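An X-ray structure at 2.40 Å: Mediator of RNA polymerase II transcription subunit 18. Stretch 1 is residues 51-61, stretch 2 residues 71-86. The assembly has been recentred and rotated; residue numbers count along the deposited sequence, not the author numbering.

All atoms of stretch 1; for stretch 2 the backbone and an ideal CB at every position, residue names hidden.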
# COMPACT_ATOMS: atom_id res chain seq x y z
N GLN A 51 2.88 0.70 19.11
CA GLN A 51 3.21 -0.41 18.22
C GLN A 51 2.24 -0.49 17.05
O GLN A 51 1.21 -1.16 17.13
CB GLN A 51 3.20 -1.73 19.00
CG GLN A 51 4.13 -1.75 20.20
CD GLN A 51 5.60 -1.61 19.82
OE1 GLN A 51 6.00 -0.65 19.16
NE2 GLN A 51 6.41 -2.58 20.24
N PRO A 52 2.56 0.20 15.94
CA PRO A 52 1.72 0.23 14.74
C PRO A 52 1.37 -1.11 14.10
O PRO A 52 0.41 -1.20 13.33
CB PRO A 52 2.50 1.16 13.80
CG PRO A 52 3.90 1.11 14.31
CD PRO A 52 3.71 1.10 15.79
N ASP A 53 2.12 -2.16 14.41
CA ASP A 53 1.82 -3.48 13.84
C ASP A 53 0.54 -4.05 14.43
O ASP A 53 0.08 -5.12 14.02
CB ASP A 53 2.97 -4.46 14.09
CG ASP A 53 3.27 -4.66 15.57
OD1 ASP A 53 4.05 -5.58 15.89
OD2 ASP A 53 2.75 -3.89 16.41
N SER A 54 -0.04 -3.35 15.40
CA SER A 54 -1.28 -3.79 16.03
C SER A 54 -2.42 -2.84 15.67
O SER A 54 -3.54 -3.00 16.15
CB SER A 54 -1.12 -3.83 17.56
OG SER A 54 -1.03 -2.52 18.10
N TRP A 55 -2.13 -1.85 14.83
CA TRP A 55 -3.14 -0.89 14.40
C TRP A 55 -4.00 -1.49 13.29
O TRP A 55 -3.51 -2.25 12.45
CB TRP A 55 -2.48 0.40 13.92
CG TRP A 55 -1.69 1.11 14.99
CD1 TRP A 55 -1.37 0.63 16.24
CD2 TRP A 55 -1.10 2.42 14.90
NE1 TRP A 55 -0.63 1.56 16.93
CE2 TRP A 55 -0.44 2.66 16.14
CE3 TRP A 55 -1.06 3.40 13.91
CZ2 TRP A 55 0.24 3.86 16.40
CZ3 TRP A 55 -0.38 4.60 14.17
CH2 TRP A 55 0.26 4.81 15.41
N LEU A 56 -5.28 -1.15 13.31
CA LEU A 56 -6.24 -1.63 12.32
C LEU A 56 -6.22 -0.71 11.12
O LEU A 56 -6.45 0.50 11.24
CB LEU A 56 -7.65 -1.67 12.94
CG LEU A 56 -8.21 -3.01 13.44
CD1 LEU A 56 -7.11 -4.03 13.62
CD2 LEU A 56 -8.95 -2.77 14.74
N ARG A 57 -5.94 -1.28 9.95
CA ARG A 57 -5.87 -0.52 8.72
C ARG A 57 -7.05 -0.89 7.83
O ARG A 57 -7.11 -2.00 7.30
CB ARG A 57 -4.53 -0.82 8.04
CG ARG A 57 -3.36 -0.48 8.95
CD ARG A 57 -2.03 -1.11 8.55
NE ARG A 57 -1.02 -0.82 9.58
CZ ARG A 57 -0.47 0.37 9.77
NH1 ARG A 57 -0.81 1.39 8.99
NH2 ARG A 57 0.37 0.57 10.77
N LEU A 58 -8.00 0.03 7.70
CA LEU A 58 -9.20 -0.21 6.91
C LEU A 58 -9.09 0.33 5.50
O LEU A 58 -8.72 1.48 5.28
CB LEU A 58 -10.41 0.41 7.61
CG LEU A 58 -11.04 -0.32 8.82
CD1 LEU A 58 -10.08 -1.29 9.45
CD2 LEU A 58 -11.47 0.73 9.83
N CYS A 59 -9.42 -0.52 4.54
CA CYS A 59 -9.34 -0.13 3.14
C CYS A 59 -10.67 -0.27 2.42
O CYS A 59 -11.31 -1.33 2.46
CB CYS A 59 -8.28 -0.95 2.41
SG CYS A 59 -8.19 -0.56 0.65
N SER A 60 -11.07 0.80 1.77
CA SER A 60 -12.30 0.81 1.00
C SER A 60 -11.95 1.16 -0.44
O SER A 60 -11.21 2.11 -0.70
CB SER A 60 -13.27 1.85 1.55
OG SER A 60 -14.33 2.06 0.64
N ASN A 61 -12.48 0.38 -1.37
CA ASN A 61 -12.24 0.65 -2.78
C ASN A 61 -13.22 1.76 -3.20
O ASN A 61 -14.40 1.51 -3.39
CB ASN A 61 -12.48 -0.61 -3.61
CG ASN A 61 -12.26 -0.40 -5.09
OD1 ASN A 61 -12.32 -1.34 -5.88
ND2 ASN A 61 -12.00 0.84 -5.48
N UNK A 71 -22.77 9.79 2.14
CA UNK A 71 -22.27 8.86 3.14
C UNK A 71 -21.86 7.53 2.53
O UNK A 71 -22.50 6.50 2.72
CB UNK A 71 -23.33 8.63 4.22
N UNK A 72 -20.76 7.59 1.78
CA UNK A 72 -20.20 6.44 1.10
C UNK A 72 -19.63 5.43 2.08
O UNK A 72 -19.70 4.23 1.85
CB UNK A 72 -19.12 6.89 0.12
N UNK A 73 -19.05 5.91 3.18
CA UNK A 73 -18.44 5.04 4.18
C UNK A 73 -19.39 4.01 4.80
O UNK A 73 -18.94 2.97 5.26
CB UNK A 73 -17.85 5.90 5.30
N UNK A 74 -20.69 4.31 4.81
CA UNK A 74 -21.67 3.38 5.36
C UNK A 74 -22.17 2.42 4.28
O UNK A 74 -22.67 1.33 4.58
CB UNK A 74 -22.84 4.14 5.98
N UNK A 75 -22.02 2.83 3.02
CA UNK A 75 -22.44 2.01 1.89
C UNK A 75 -21.25 1.29 1.25
O UNK A 75 -21.25 1.04 0.04
CB UNK A 75 -23.15 2.87 0.85
N UNK A 76 -20.24 0.95 2.05
CA UNK A 76 -19.07 0.26 1.51
C UNK A 76 -18.65 -0.97 2.29
O UNK A 76 -19.04 -1.19 3.44
CB UNK A 76 -17.89 1.23 1.45
N UNK A 77 -17.83 -1.77 1.62
CA UNK A 77 -17.28 -2.97 2.20
C UNK A 77 -15.85 -2.55 2.53
O UNK A 77 -15.17 -1.94 1.70
CB UNK A 77 -17.36 -4.18 1.27
N UNK A 78 -15.41 -2.84 3.74
CA UNK A 78 -14.06 -2.49 4.15
C UNK A 78 -13.22 -3.73 4.36
O UNK A 78 -13.70 -4.73 4.89
CB UNK A 78 -14.09 -1.65 5.43
N UNK A 79 -11.98 -3.67 3.93
CA UNK A 79 -11.06 -4.77 4.16
C UNK A 79 -10.31 -4.27 5.39
O UNK A 79 -9.94 -3.10 5.48
CB UNK A 79 -10.16 -5.08 2.97
N UNK A 80 -10.09 -5.16 6.34
CA UNK A 80 -9.41 -4.78 7.57
C UNK A 80 -8.06 -5.48 7.64
O UNK A 80 -7.98 -6.71 7.57
CB UNK A 80 -10.26 -5.12 8.79
N UNK A 81 -7.00 -4.70 7.77
CA UNK A 81 -5.67 -5.27 7.81
C UNK A 81 -4.87 -5.06 9.09
O UNK A 81 -5.03 -4.07 9.80
CB UNK A 81 -4.87 -4.70 6.64
N UNK A 82 -4.01 -6.03 9.35
CA UNK A 82 -3.08 -5.99 10.47
C UNK A 82 -1.75 -6.27 9.79
O UNK A 82 -1.50 -7.38 9.31
CB UNK A 82 -3.42 -6.99 11.58
N UNK A 83 -0.90 -5.26 9.71
CA UNK A 83 0.39 -5.42 9.06
C UNK A 83 1.52 -5.37 10.07
O UNK A 83 1.68 -4.39 10.80
CB UNK A 83 0.59 -4.34 7.99
N UNK A 84 2.30 -6.44 10.12
CA UNK A 84 3.41 -6.51 11.04
C UNK A 84 4.66 -5.86 10.46
O UNK A 84 4.65 -5.39 9.32
CB UNK A 84 3.69 -7.97 11.41
N UNK A 85 5.72 -5.83 11.25
CA UNK A 85 6.99 -5.26 10.81
C UNK A 85 7.66 -6.31 9.94
O UNK A 85 7.51 -7.51 10.18
CB UNK A 85 7.88 -4.85 11.99
N UNK A 86 8.40 -5.87 8.92
CA UNK A 86 9.08 -6.82 8.05
C UNK A 86 10.21 -7.47 8.83
O UNK A 86 10.69 -6.92 9.82
CB UNK A 86 9.61 -6.14 6.79

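Stretch 1 runs as a strand from Leu56 to Asn61, and positions 78 to 83 lie beside it, antiparallel.

Position 71 is out of reach of stretch 1, and a polar or charged residue would do. It is Glu71. At 72 the ideal CB has no neighbour in stretch 1, but CA-to-CB points toward it, so only a long side chain could arrive. Trp72 does: the ring edge meets Ser60, with CZ3 3.8 Å from Ser60 OG.

Stretch 1 sets no constraint on positions 73 to 75. Position 73 would take a small or polar residue and is Ser73. Position 74 is out of reach and suits a polar or charged chain; it is Lys74. Position 75 is equally free and is Asn75.

At 76 CA-to-CB points toward stretch 1, and the ideal CB lies 3.7 Å from Ser60 OG. Space is short, so a small or medium side chain is expected. It is Thr76. Position 77 points sideways, with nothing of stretch 1 near its CB. Many residues would fit; Gln77 leads its end away.

Position 78 shares a face with Leu58 and Ser60. Its ideal CB is 4.7 Å from Leu58 CB, so a large apolar or aromatic residue could cover both. Trp78 does. Ser60 CB sits over one face of its six-membered ring, 3.6 Å from the centroid, and CE3 reaches Leu58 CB at 3.5 Å. Its NE1 donates to Ser73 O (3.3 Å).

Position 79 pairs with Cys59 through two backbone bonds. Its CB is on the Cys59 face, where small, polar or beta-branched residues would all serve. The deposited residue is Ser79. Cys59 N donates to Ser79 O (2.8 Å), and Ser79 N donates to Cys59 O (2.8 Å).

Position 80 lies beside Leu58 on the opposite face, its ideal CB 3.9 Å from Leu58 CD1. Leu56 is also within range of an apolar chain. A flexible one would suit; Met80 brings CG to 3.3 Å from Leu58 CD1 and 4.1 Å from Leu56 CG.

Position 81 returns to the face of Arg57 and Cys59. An aromatic or long aliphatic chain could reach Cys59. Tyr81 does, with CE1 4.3 Å from Cys59 CB. Arg57 N donates to Tyr81 O (2.9 Å). Tyr81 N donates to Arg57 O (2.7 Å).

At 82 CA-to-CB points away, but Leu56 CD1 is 5.2 Å from the ideal CB, inviting a branched apolar chain. The end of Leu82 comes back, CD2 lying 3.3 Å from Leu56 CD1.

At 83 the ideal CB is 4.2 Å from Arg57 NE, so an acid is a natural choice, though a polar residue could fit. Glu83 OE1 forms a long salt bridge to Arg57 NE (3.8 Å). OE1 lies well out of the guanidinium plane, so no N-H points at it and only the charges attract. Water 1 separately accepts from Arg57 NE and Glu83 N (2.9 Å each).

Position 84 has its CA 3.7 Å from Asp53 CB. A small residue suits; it is Gly84. Position 85 could be polar, near Asp53, and is Asn85. Position 86 is out of reach: Ser86.

Stretch 2, residues 71-86: EWSKNTQWSMYLEGNS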
# COMPACT_ATOMS: atom_id res chain seq x y z
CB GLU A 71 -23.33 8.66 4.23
CG GLU A 71 -23.36 9.81 5.24
CD GLU A 71 -24.64 9.87 6.04
OE1 GLU A 71 -25.04 8.83 6.62
OE2 GLU A 71 -25.25 10.96 6.10
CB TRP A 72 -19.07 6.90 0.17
CG TRP A 72 -17.98 7.63 0.92
CD1 TRP A 72 -17.97 8.94 1.31
CD2 TRP A 72 -16.77 7.05 1.44
NE1 TRP A 72 -16.84 9.21 2.04
CE2 TRP A 72 -16.08 8.07 2.14
CE3 TRP A 72 -16.21 5.77 1.40
CZ2 TRP A 72 -14.86 7.86 2.77
CZ3 TRP A 72 -14.99 5.55 2.03
CH2 TRP A 72 -14.33 6.59 2.71
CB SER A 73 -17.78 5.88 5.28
OG SER A 73 -18.69 6.83 5.81
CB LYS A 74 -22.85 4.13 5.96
CG LYS A 74 -22.64 4.59 7.40
CD LYS A 74 -23.96 4.95 8.06
CE LYS A 74 -23.80 5.14 9.57
NZ LYS A 74 -25.11 5.38 10.25
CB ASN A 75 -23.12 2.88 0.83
CG ASN A 75 -24.53 3.27 1.21
OD1 ASN A 75 -24.75 3.89 2.25
ND2 ASN A 75 -25.49 2.91 0.37
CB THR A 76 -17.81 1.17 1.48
OG1 THR A 76 -18.16 2.49 1.05
CG2 THR A 76 -16.77 0.59 0.52
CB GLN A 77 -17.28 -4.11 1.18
CG GLN A 77 -16.83 -5.45 1.74
CD GLN A 77 -17.05 -6.59 0.77
OE1 GLN A 77 -16.85 -7.76 1.12
NE2 GLN A 77 -17.48 -6.27 -0.45
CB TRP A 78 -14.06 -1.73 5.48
CG TRP A 78 -14.65 -0.37 5.43
CD1 TRP A 78 -15.97 -0.03 5.57
CD2 TRP A 78 -13.95 0.86 5.24
NE1 TRP A 78 -16.13 1.33 5.48
CE2 TRP A 78 -14.90 1.90 5.29
CE3 TRP A 78 -12.60 1.18 5.05
CZ2 TRP A 78 -14.54 3.25 5.14
CZ3 TRP A 78 -12.24 2.52 4.90
CH2 TRP A 78 -13.21 3.54 4.95
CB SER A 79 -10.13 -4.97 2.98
OG SER A 79 -10.79 -5.66 1.94
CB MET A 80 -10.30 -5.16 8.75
CG MET A 80 -9.93 -4.54 10.06
SD MET A 80 -11.34 -4.66 11.17
CE MET A 80 -11.42 -6.42 11.41
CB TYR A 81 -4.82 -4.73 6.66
CG TYR A 81 -5.25 -5.13 5.27
CD1 TYR A 81 -6.29 -4.46 4.62
CD2 TYR A 81 -4.59 -6.14 4.58
CE1 TYR A 81 -6.65 -4.79 3.32
CE2 TYR A 81 -4.94 -6.48 3.27
CZ TYR A 81 -5.97 -5.80 2.65
OH TYR A 81 -6.32 -6.13 1.35
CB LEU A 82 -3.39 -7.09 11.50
CG LEU A 82 -4.49 -6.77 12.51
CD1 LEU A 82 -4.65 -7.94 13.47
CD2 LEU A 82 -4.14 -5.50 13.29
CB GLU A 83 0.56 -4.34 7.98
CG GLU A 83 -0.67 -4.23 7.08
CD GLU A 83 -0.53 -3.18 5.99
OE1 GLU A 83 0.15 -2.16 6.21
OE2 GLU A 83 -1.13 -3.38 4.91
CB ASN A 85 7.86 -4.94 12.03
CG ASN A 85 7.17 -3.98 13.00
OD1 ASN A 85 7.44 -4.02 14.20
ND2 ASN A 85 6.30 -3.12 12.48
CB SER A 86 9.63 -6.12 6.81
OG SER A 86 10.38 -4.98 7.16
O HOH W 1 -1.17 -2.96 11.46
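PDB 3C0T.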